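Local coordinates for sialidase B (Streptococcus pneumoniae serotype 4, PDB 4XJW), which cleaves terminal sialic acid residues from oligosaccharides, glycoproteins and glycolipids as a family 33 glycosidase with intramolecular trans-sialidase character, at residues 212-215 and 216-220. The protein carries 1 engineered substitution. Sequence-based numbering, arbitrary orientation.
With OPX ((1s,3R,4S)-1-[(cyclohexylamino)methyl]-3,4-dihydroxycyclopentanesulfonic acid), chain B.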
loop_
_atom_site.group_PDB
_atom_site.type_symbol
_atom_site.label_atom_id
_atom_site.label_comp_id
_atom_site.label_asym_id
_atom_site.label_seq_id
_atom_site.Cartn_x
_atom_site.Cartn_y
_atom_site.Cartn_z
ATOM N N TYR A 212 -1.939 -9.598 -11.472
ATOM C CA TYR A 212 -2.755 -10.385 -12.379
ATOM C C TYR A 212 -1.850 -10.939 -13.466
ATOM O O TYR A 212 -1.018 -10.213 -14.025
ATOM C CB TYR A 212 -3.823 -9.499 -13.023
ATOM C CG TYR A 212 -4.933 -10.249 -13.732
ATOM C CD1 TYR A 212 -4.747 -10.779 -15.007
ATOM C CD2 TYR A 212 -6.167 -10.411 -13.134
ATOM C CE1 TYR A 212 -5.771 -11.452 -15.660
ATOM C CE2 TYR A 212 -7.195 -11.077 -13.773
ATOM C CZ TYR A 212 -6.995 -11.590 -15.033
ATOM O OH TYR A 212 -8.033 -12.252 -15.650
ATOM N N THR A 213 -2.014 -12.221 -13.768
ATOM C CA THR A 213 -1.169 -12.877 -14.765
ATOM C C THR A 213 -1.916 -12.915 -16.090
ATOM O O THR A 213 -2.977 -13.533 -16.202
ATOM C CB THR A 213 -0.804 -14.290 -14.318
ATOM O OG1 THR A 213 -0.134 -14.216 -13.054
ATOM C CG2 THR A 213 0.106 -14.971 -15.340
ATOM N N LEU A 214 -1.347 -12.234 -17.083
ATOM C CA LEU A 214 -1.945 -12.141 -18.415
ATOM C C LEU A 214 -1.654 -13.391 -19.239
ATOM O O LEU A 214 -0.740 -14.172 -18.925
ATOM C CB LEU A 214 -1.449 -10.883 -19.149
ATOM C CG LEU A 214 -1.671 -9.572 -18.380
ATOM C CD1 LEU A 214 -1.080 -8.410 -19.186
ATOM C CD2 LEU A 214 -3.152 -9.350 -18.131
ATOM N N SER A 215 -2.455 -13.585 -20.283
ATOM C CA SER A 215 -2.318 -14.772 -21.136
ATOM C C SER A 215 -0.954 -14.860 -21.828
ATOM O O SER A 215 -0.454 -15.961 -22.121
ATOM C CB SER A 215 -3.455 -14.827 -22.153
ATOM O OG SER A 215 -3.369 -13.791 -23.112
ATOM N N SER A 216 -0.341 -13.712 -22.089
ATOM C CA SER A 216 0.976 -13.701 -22.719
ATOM C C SER A 216 2.070 -14.142 -21.750
ATOM O O SER A 216 3.206 -14.375 -22.157
ATOM C CB SER A 216 1.309 -12.302 -23.225
ATOM O OG SER A 216 1.494 -11.444 -22.103
ATOM N N GLY A 217 1.748 -14.205 -20.456
ATOM C CA GLY A 217 2.741 -14.504 -19.430
ATOM C C GLY A 217 3.244 -13.257 -18.717
ATOM O O GLY A 217 3.936 -13.338 -17.692
ATOM N N ARG A 218 2.927 -12.099 -19.282
ATOM C CA ARG A 218 3.203 -10.832 -18.604
ATOM C C ARG A 218 2.395 -10.761 -17.309
ATOM O O ARG A 218 1.223 -11.111 -17.284
ATOM C CB ARG A 218 2.881 -9.642 -19.510
ATOM C CG ARG A 218 2.994 -8.285 -18.813
ATOM C CD ARG A 218 2.858 -7.139 -19.815
ATOM N NE ARG A 218 4.029 -7.035 -20.683
ATOM C CZ ARG A 218 4.175 -6.121 -21.636
ATOM N NH1 ARG A 218 3.223 -5.221 -21.856
ATOM N NH2 ARG A 218 5.279 -6.105 -22.373
ATOM N N VAL A 219 3.045 -10.340 -16.235
ATOM C CA VAL A 219 2.367 -10.163 -14.954
ATOM C C VAL A 219 2.201 -8.662 -14.743
ATOM O O VAL A 219 3.173 -7.909 -14.851
ATOM C CB VAL A 219 3.181 -10.781 -13.801
ATOM C CG1 VAL A 219 2.453 -10.579 -12.472
ATOM C CG2 VAL A 219 3.403 -12.268 -14.053
ATOM N N LEU A 220 0.972 -8.233 -14.469
ATOM C CA LEU A 220 0.635 -6.816 -14.338
ATOM C C LEU A 220 0.307 -6.511 -12.881
ATOM O O LEU A 220 -0.287 -7.340 -12.176
ATOM C CB LEU A 220 -0.573 -6.476 -15.213
ATOM C CG LEU A 220 -1.040 -5.018 -15.318
ATOM C CD1 LEU A 220 0.073 -4.168 -15.910
ATOM C CD2 LEU A 220 -2.320 -4.905 -16.156
HETATM C CAF OPX B . -0.382 -20.326 -14.924
HETATM C CAG OPX B . -1.382 -20.589 -16.012
HETATM C CAH OPX B . -0.367 -18.873 -14.572
HETATM C CAI OPX B . -2.747 -20.116 -15.610
HETATM C CAJ OPX B . -1.725 -18.367 -14.179
HETATM C CAK OPX B . -4.265 -16.845 -14.766
HETATM C CAL OPX B . -5.598 -16.529 -12.605
HETATM C CAM OPX B . -5.506 -14.716 -14.171
HETATM C CAO OPX B . -5.907 -15.242 -11.931
HETATM C CAP OPX B . -5.247 -14.223 -12.756
HETATM C CAQ OPX B . -2.741 -18.662 -15.256
HETATM C CAR OPX B . -5.522 -16.234 -14.074
HETATM N NAN OPX B . -4.100 -18.306 -14.811
HETATM O OAA OPX B . -6.955 -18.361 -14.761
HETATM O OAB OPX B . -8.174 -16.350 -14.149
HETATM O OAC OPX B . -5.460 -15.230 -10.621
HETATM O OAD OPX B . -3.896 -14.165 -12.549
HETATM O OAE OPX B . -7.023 -16.437 -16.254
HETATM S SAS OPX B . -6.999 -16.884 -14.856
HETATM O O HOH W 1 -2.023 -11.278 -22.792
#
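Leu214 holds its CG beside its own N and opposite its carbonyl carbon (chi1 -55°), which turns CD1 to the aliphatic chain of Arg218, 4.1 Å from Arg218 CG; the two side chains run next to each other in the same direction. Arg218 itself extends with CG trans to N and bends only at its third torsion, carrying the guanidinium away from Leu214, to salt bridges with Asp245 and Glu431. Backbone bonds join the two strands behind these side chains. Tyr212 and Leu220 form an antiparallel hydrogen-bonded pair, in which Leu220 N reaches Tyr212 O at 2.8 Å, whereas Tyr212 N to Leu220 O at 2.9 Å is bent to 137° at the hydrogen. Thr213 and Val219 follow as a non-hydrogen-bonded pair, and Leu214 N then donates to Arg218 O at 2.8 Å. The reversal is a type I turn from Leu214 to Gly217. Its closing bond, Gly217 N to Leu214 O at 2.9 Å, meets the carbonyl from well above its plane. Gly217 has positive phi (100°), a conformation glycine adopts readily. Ser216 OG accepts from Arg218 N at 3.2 Å, which makes an ST turn, while a water bridges Ser215 OG and Ser216 N. The inhibitor lies along the edge of strand 205-213 opposite strand 219-226, where Thr213 N, in its non-hydrogen-bonded pair, points outward and donates to OPX OAD at 3.0 Å; OPX CAP sits 3.7 Å above the centre of the Tyr212 ring. Thr213 OG1 is hydrogen-bonded to the carbonyl oxygen of Glu620 and to Thr619 OG1, residues of the same pocket. The whole is a 3:5 beta hairpin, a type I turn with a G1 beta bulge at Gly217, in a four-stranded antiparallel sheet, as in a sialidase beta-propeller blade, with one strand end lining the Optactin site.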